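Local coordinates for protein BtGH115A (Bacteroides thetaiotaomicron, PDB 5BY3) that acts as a family GH115 4-O-methyl-alpha-glucuronidase with specificity for decorated arabinogalactans, at residues N91-F96 and Q156-E161; I120-R125 and R205-T210. All coordinates share one frame; numbering follows the deposited sequence. Where two conformers were deposited one is given.

Interaction 1 (N91-F96 and Q156-E161); sequences NKKQAF and QSPSVE
Phe-96 and Gln-156 pair as antiparallel, hydrogen-bonded neighbours: Gln-156 N gives its hydrogen to Phe-96 O at 2.8 Å, and Phe-96 N returns one to Gln-156 O at 3.0 Å. Their side chains lie side by side on the same face of the sheet and point the same way, with Gln-156 CB over one face of the Phe-96 ring in a CH-pi contact, 3.9 Å from the ring centroid. The backbones stay close at Ala-95 and Ser-157; beyond them, side chains of 91-96 reach across to the loop 157-161. Gln-94 makes one such reach. Its CB packs 3.8 Å from CG of Pro-158, the two side chains crossing at about a right angle. CG stands anti to the carbonyl carbon (chi1 -58°), and the chain runs extended to CD, which lies near Glu-161 O and CG of Pro-158. At the tip the amide divides its work: NE2 donates almost straight (175°) to Glu-161 O at 2.8 Å, in the carbonyl plane and on a lone pair, while OE1 accepts from Arg-163 NH1, so the amide is held from both ends. Lys-93 spans the same loop nearer solvent. Its CD lies 3.7 Å from Glu-161 CG, and NZ bonds to Pro-158 O at 3.1 Å from well above the carbonyl plane (43° out of it); a water links NZ onward to Ser-159 O. The carboxylate of Glu-161 pairs instead with Lys-428. Tyr-118 of helix 113-126 lies against Gln-94 and Phe-96, and Trp-452 of helix 441-452 against Phe-96 and Pro-158, where edge strand 155-156 of the six-stranded mixed sheet leads through the loop to strand 162-166 of the eight-stranded parallel sheet.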
loop_
_atom_site.group_PDB
_atom_site.type_symbol
_atom_site.label_atom_id
_atom_site.label_comp_id
_atom_site.label_asym_id
_atom_site.label_seq_id
_atom_site.Cartn_x
_atom_site.Cartn_y
_atom_site.Cartn_z
ATOM N N ASN A 91 19.248 -22.311 -11.919
ATOM C CA ASN A 91 19.608 -21.612 -10.658
ATOM C C ASN A 91 19.140 -20.136 -10.620
ATOM O O ASN A 91 19.939 -19.206 -10.793
ATOM C CB ASN A 91 21.118 -21.764 -10.333
ATOM C CG ASN A 91 21.402 -22.835 -9.279
ATOM O OD1 ASN A 91 21.059 -24.004 -9.441
ATOM N ND2 ASN A 91 22.055 -22.434 -8.202
ATOM N N LYS A 92 17.833 -19.944 -10.418
ATOM C CA LYS A 92 17.167 -18.622 -10.525
ATOM C C LYS A 92 15.886 -18.539 -9.667
ATOM O O LYS A 92 15.244 -19.558 -9.399
ATOM C CB LYS A 92 16.845 -18.309 -11.991
ATOM C CG LYS A 92 17.181 -16.895 -12.392
ATOM C CD LYS A 92 16.550 -16.541 -13.721
ATOM C CE LYS A 92 16.637 -15.038 -13.954
ATOM N NZ LYS A 92 15.988 -14.608 -15.223
ATOM N N LYS A 93 15.514 -17.335 -9.241
ATOM C CA LYS A 93 14.485 -17.197 -8.198
ATOM C C LYS A 93 13.056 -16.908 -8.721
ATOM O O LYS A 93 12.839 -15.945 -9.449
ATOM C CB LYS A 93 14.925 -16.174 -7.128
ATOM C CG LYS A 93 15.273 -14.759 -7.634
ATOM C CD LYS A 93 14.807 -13.684 -6.643
ATOM C CE LYS A 93 15.181 -12.273 -7.075
ATOM N NZ LYS A 93 14.214 -11.249 -6.582
ATOM N N GLN A 94 12.109 -17.779 -8.360
ATOM C CA GLN A 94 10.646 -17.585 -8.553
ATOM C C GLN A 94 10.265 -17.244 -10.013
ATOM O O GLN A 94 9.452 -16.334 -10.275
ATOM C CB GLN A 94 10.110 -16.514 -7.577
ATOM C CG GLN A 94 10.324 -16.775 -6.098
ATOM C CD GLN A 94 9.961 -15.562 -5.245
ATOM O OE1 GLN A 94 8.896 -14.971 -5.417
ATOM N NE2 GLN A 94 10.861 -15.172 -4.332
ATOM N N ALA A 95 10.889 -17.950 -10.952
ATOM C CA ALA A 95 10.875 -17.557 -12.358
ATOM C C ALA A 95 10.199 -18.586 -13.239
ATOM O O ALA A 95 10.095 -19.744 -12.851
ATOM C CB ALA A 95 12.286 -17.254 -12.857
ATOM N N PHE A 96 9.708 -18.142 -14.397
ATOM C CA PHE A 96 9.078 -19.017 -15.360
ATOM C C PHE A 96 9.330 -18.577 -16.783
ATOM O O PHE A 96 9.543 -17.369 -17.051
ATOM C CB PHE A 96 7.576 -19.179 -15.098
ATOM C CG PHE A 96 6.776 -17.899 -15.269
ATOM C CD1 PHE A 96 6.321 -17.510 -16.512
ATOM C CD2 PHE A 96 6.429 -17.129 -14.164
ATOM C CE1 PHE A 96 5.580 -16.346 -16.667
ATOM C CE2 PHE A 96 5.663 -15.961 -14.299
ATOM C CZ PHE A 96 5.254 -15.566 -15.553
ATOM N N GLN A 156 9.635 -14.552 -17.146
ATOM C CA GLN A 156 9.423 -13.597 -16.033
ATOM C C GLN A 156 10.110 -14.009 -14.733
ATOM O O GLN A 156 10.362 -15.192 -14.532
ATOM C CB GLN A 156 7.920 -13.343 -15.790
ATOM C CG GLN A 156 7.283 -12.256 -16.656
ATOM C CD GLN A 156 5.771 -12.162 -16.491
ATOM O OE1 GLN A 156 5.026 -12.275 -17.463
ATOM N NE2 GLN A 156 5.313 -11.963 -15.263
ATOM N N SER A 157 10.372 -13.024 -13.865
ATOM C CA SER A 157 11.032 -13.166 -12.561
ATOM C C SER A 157 10.756 -11.901 -11.738
ATOM O O SER A 157 10.648 -10.810 -12.312
ATOM C CB SER A 157 12.555 -13.313 -12.736
ATOM O OG SER A 157 13.066 -12.354 -13.656
ATOM N N PRO A 158 10.685 -12.022 -10.398
ATOM C CA PRO A 158 10.355 -10.857 -9.564
ATOM C C PRO A 158 11.507 -9.857 -9.329
ATOM O O PRO A 158 12.668 -10.265 -9.084
ATOM C CB PRO A 158 9.912 -11.502 -8.228
ATOM C CG PRO A 158 10.683 -12.762 -8.187
ATOM C CD PRO A 158 10.714 -13.264 -9.603
ATOM N N SER A 159 11.165 -8.565 -9.383
ATOM C CA SER A 159 12.024 -7.478 -8.932
ATOM C C SER A 159 12.252 -7.546 -7.403
ATOM O O SER A 159 13.358 -7.316 -6.926
ATOM C CB SER A 159 11.391 -6.144 -9.277
ATOM O OG SER A 159 11.490 -5.840 -10.661
ATOM N N VAL A 160 11.209 -7.879 -6.637
ATOM C CA VAL A 160 11.317 -7.975 -5.168
ATOM C C VAL A 160 11.102 -9.422 -4.732
ATOM O O VAL A 160 10.189 -10.113 -5.253
ATOM C CB VAL A 160 10.396 -6.942 -4.470
ATOM C CG1 VAL A 160 10.389 -7.079 -2.936
ATOM C CG2 VAL A 160 10.809 -5.520 -4.876
ATOM N N GLU A 161 11.965 -9.891 -3.820
ATOM C CA GLU A 161 12.017 -11.331 -3.469
ATOM C C GLU A 161 10.839 -11.805 -2.587
ATOM O O GLU A 161 10.263 -12.886 -2.833
ATOM C CB GLU A 161 13.378 -11.754 -2.864
ATOM C CG GLU A 161 13.661 -13.237 -3.113
ATOM C CD GLU A 161 14.843 -13.854 -2.363
ATOM O OE1 GLU A 161 15.574 -13.147 -1.643
ATOM O OE2 GLU A 161 15.041 -15.085 -2.509
HETATM O O HOH W 1 15.072 -8.969 -5.134
#

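Interaction 2 (I120-R125 and R205-T210); sequences ILEISR and RLRANT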
loop_
_atom_site.group_PDB
_atom_site.type_symbol
_atom_site.label_atom_id
_atom_site.label_comp_id
_atom_site.label_asym_id
_atom_site.label_seq_id
_atom_site.Cartn_x
_atom_site.Cartn_y
_atom_site.Cartn_z
ATOM N N ILE A 120 1.748 -20.747 -14.548
ATOM C CA ILE A 120 0.358 -21.212 -14.675
ATOM C C ILE A 120 -0.667 -20.076 -14.573
ATOM O O ILE A 120 -1.596 -19.974 -15.393
ATOM C CB ILE A 120 0.058 -22.279 -13.599
ATOM C CG1 ILE A 120 0.985 -23.490 -13.810
ATOM C CG2 ILE A 120 -1.430 -22.642 -13.617
ATOM C CD1 ILE A 120 0.923 -24.568 -12.749
ATOM N N LEU A 121 -0.483 -19.233 -13.565
ATOM C CA LEU A 121 -1.332 -18.075 -13.330
ATOM C C LEU A 121 -1.122 -16.953 -14.328
ATOM O O LEU A 121 -1.931 -16.065 -14.415
ATOM C CB LEU A 121 -1.179 -17.596 -11.888
ATOM C CG LEU A 121 -1.842 -18.589 -10.898
ATOM C CD1 LEU A 121 -1.596 -18.218 -9.456
ATOM C CD2 LEU A 121 -3.339 -18.749 -11.107
ATOM N N GLU A 122 -0.058 -17.018 -15.113
ATOM C CA GLU A 122 0.167 -16.065 -16.196
ATOM C C GLU A 122 -0.792 -16.365 -17.331
ATOM O O GLU A 122 -1.236 -15.453 -18.059
ATOM C CB GLU A 122 1.614 -16.172 -16.696
ATOM C CG GLU A 122 2.033 -15.232 -17.812
ATOM C CD GLU A 122 1.701 -13.761 -17.565
ATOM O OE1 GLU A 122 1.902 -13.227 -16.433
ATOM O OE2 GLU A 122 1.260 -13.127 -18.546
ATOM N N ILE A 123 -1.088 -17.651 -17.483
ATOM C CA ILE A 123 -1.963 -18.151 -18.540
ATOM C C ILE A 123 -3.347 -17.674 -18.193
ATOM O O ILE A 123 -4.096 -17.276 -19.071
ATOM C CB ILE A 123 -1.927 -19.685 -18.632
ATOM C CG1 ILE A 123 -0.491 -20.127 -18.959
ATOM C CG2 ILE A 123 -2.970 -20.221 -19.628
ATOM C CD1 ILE A 123 -0.354 -21.623 -19.117
ATOM N N SER A 124 -3.634 -17.649 -16.890
ATOM C CA SER A 124 -4.894 -17.154 -16.390
ATOM C C SER A 124 -5.063 -15.627 -16.649
ATOM O O SER A 124 -6.144 -15.192 -17.069
ATOM C CB SER A 124 -5.053 -17.598 -14.954
ATOM O OG SER A 124 -5.771 -16.643 -14.215
ATOM N N ARG A 125 -4.001 -14.838 -16.456
ATOM C CA ARG A 125 -3.977 -13.411 -16.874
ATOM C C ARG A 125 -4.198 -13.201 -18.386
ATOM O O ARG A 125 -4.927 -12.271 -18.787
ATOM C CB ARG A 125 -2.681 -12.698 -16.422
ATOM C CG ARG A 125 -2.648 -12.356 -14.929
ATOM C CD ARG A 125 -1.226 -12.275 -14.350
ATOM N NE ARG A 125 -1.204 -11.609 -13.034
ATOM C CZ ARG A 125 -1.314 -10.281 -12.817
ATOM N NH1 ARG A 125 -1.430 -9.392 -13.818
ATOM N NH2 ARG A 125 -1.298 -9.825 -11.571
ATOM N N ARG A 205 -2.734 -14.608 -7.421
ATOM C CA ARG A 205 -3.081 -13.883 -8.646
ATOM C C ARG A 205 -2.336 -12.553 -8.743
ATOM O O ARG A 205 -2.154 -12.036 -9.849
ATOM C CB ARG A 205 -4.575 -13.623 -8.703
ATOM C CG ARG A 205 -5.423 -14.823 -8.990
ATOM C CD ARG A 205 -6.856 -14.313 -9.226
ATOM N NE ARG A 205 -7.888 -15.351 -9.350
ATOM C CZ ARG A 205 -7.962 -16.233 -10.346
ATOM N NH1 ARG A 205 -7.031 -16.259 -11.305
ATOM N NH2 ARG A 205 -8.950 -17.128 -10.370
ATOM N N LEU A 206 -1.960 -11.984 -7.589
ATOM C CA LEU A 206 -1.149 -10.779 -7.540
ATOM C C LEU A 206 0.376 -11.039 -7.586
ATOM O O LEU A 206 1.182 -10.088 -7.586
ATOM C CB LEU A 206 -1.529 -9.940 -6.312
ATOM C CG LEU A 206 -2.888 -9.249 -6.270
ATOM C CD1 LEU A 206 -3.177 -8.755 -4.861
ATOM C CD2 LEU A 206 -2.966 -8.119 -7.281
ATOM N N ARG A 207 0.740 -12.325 -7.647
ATOM C CA ARG A 207 2.135 -12.857 -7.577
ATOM C C ARG A 207 2.859 -12.518 -6.284
ATOM O O ARG A 207 4.062 -12.354 -6.278
ATOM C CB ARG A 207 3.028 -12.453 -8.776
ATOM C CG ARG A 207 2.462 -12.646 -10.176
ATOM C CD ARG A 207 2.007 -11.290 -10.696
ATOM N NE ARG A 207 2.054 -11.251 -12.150
ATOM C CZ ARG A 207 2.080 -10.161 -12.900
ATOM N NH1 ARG A 207 2.070 -8.923 -12.381
ATOM N NH2 ARG A 207 2.137 -10.336 -14.201
ATOM N N ALA A 208 2.111 -12.357 -5.207
ATOM C CA ALA A 208 2.652 -12.074 -3.898
ATOM C C ALA A 208 2.923 -13.436 -3.280
ATOM O O ALA A 208 2.300 -14.454 -3.678
ATOM C CB ALA A 208 1.640 -11.282 -3.073
ATOM N N ASN A 209 3.866 -13.485 -2.336
ATOM C CA ASN A 209 4.235 -14.776 -1.738
ATOM C C ASN A 209 4.156 -14.832 -0.227
ATOM O O ASN A 209 4.297 -15.922 0.344
ATOM C CB ASN A 209 5.602 -15.274 -2.242
ATOM C CG ASN A 209 6.715 -14.277 -2.017
ATOM O OD1 ASN A 209 6.576 -13.313 -1.247
ATOM N ND2 ASN A 209 7.846 -14.498 -2.707
ATOM N N THR A 210 3.896 -13.678 0.394
ATOM C CA THR A 210 4.026 -13.483 1.840
ATOM C C THR A 210 2.719 -12.933 2.468
ATOM O O THR A 210 1.981 -12.222 1.819
ATOM C CB THR A 210 5.221 -12.538 2.106
ATOM O OG1 THR A 210 6.401 -13.063 1.470
ATOM C CG2 THR A 210 5.469 -12.335 3.567
#
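Leu-121 turns its side chain to the end of helix 193-205, CD1 standing 4.3 Å from the backbone N of Arg-205. One residue on, Glu-122 bends at chi2 (50°) and offers OE1 to the edge of the Arg-207 guanidinium, nearly in its plane, as a long salt bridge to NH2 at 3.7 Å. Ser-124 brings OG to 3.2 Å from Arg-205 NH1; both atoms have Asp-50 OD2 as their main partner, and Arg-205 NH2 is paired with Glu-133. The receiving backbone is a Schellman motif: Arg-207, the first residue to leave helical phi/psi, takes positive phi after the last turn, in the alpha-to-beta turn before strand 210-212 of a TIM-barrel-like fold. Arg-125 reaches over with a chain extended from CG to NE. Its NH2 donates to Arg-205 O at 2.9 Å, in the carbonyl plane but bent at the hydrogen (143°), and NE adds a weak bond to the same oxygen. Over one face lies the guanidinium of Arg-207, CZ above CZ at 3.4 Å with planes 7° apart. An alanine here would probably leave Arg-205 O without these donors and the Arg-207 guanidinium with one face uncovered by its stacking partner. The two stacked positive charges are probably eased in part by Glu-122 and by Asp-449, both at long range, while Trp-452 makes a cation-pi contact with Arg-207.

How the interactions relate
Interactions 1 and 2 have centres about 13 Å apart, on the same side of the chain's centre, and their segments alternate in sequence: 91-96, 120-125, 156-161, 205-210. In each, the earlier segment belongs to the N-terminal region built round the six-stranded mixed sheet; the later one leads into a strand of the parallel sheet, 162-166 or its neighbour 210-212. Helix 113-126 is common ground, supplying Arg-125 to one contact and Tyr-118 to the flank of the other. The contacts also touch directly: Asn-209 ND2 probably hydrogen-bonds to Glu-161 O at 2.9 Å, and Arg-207 packs on Gln-156. Together they join the N-terminal region to adjacent parts of the barrel.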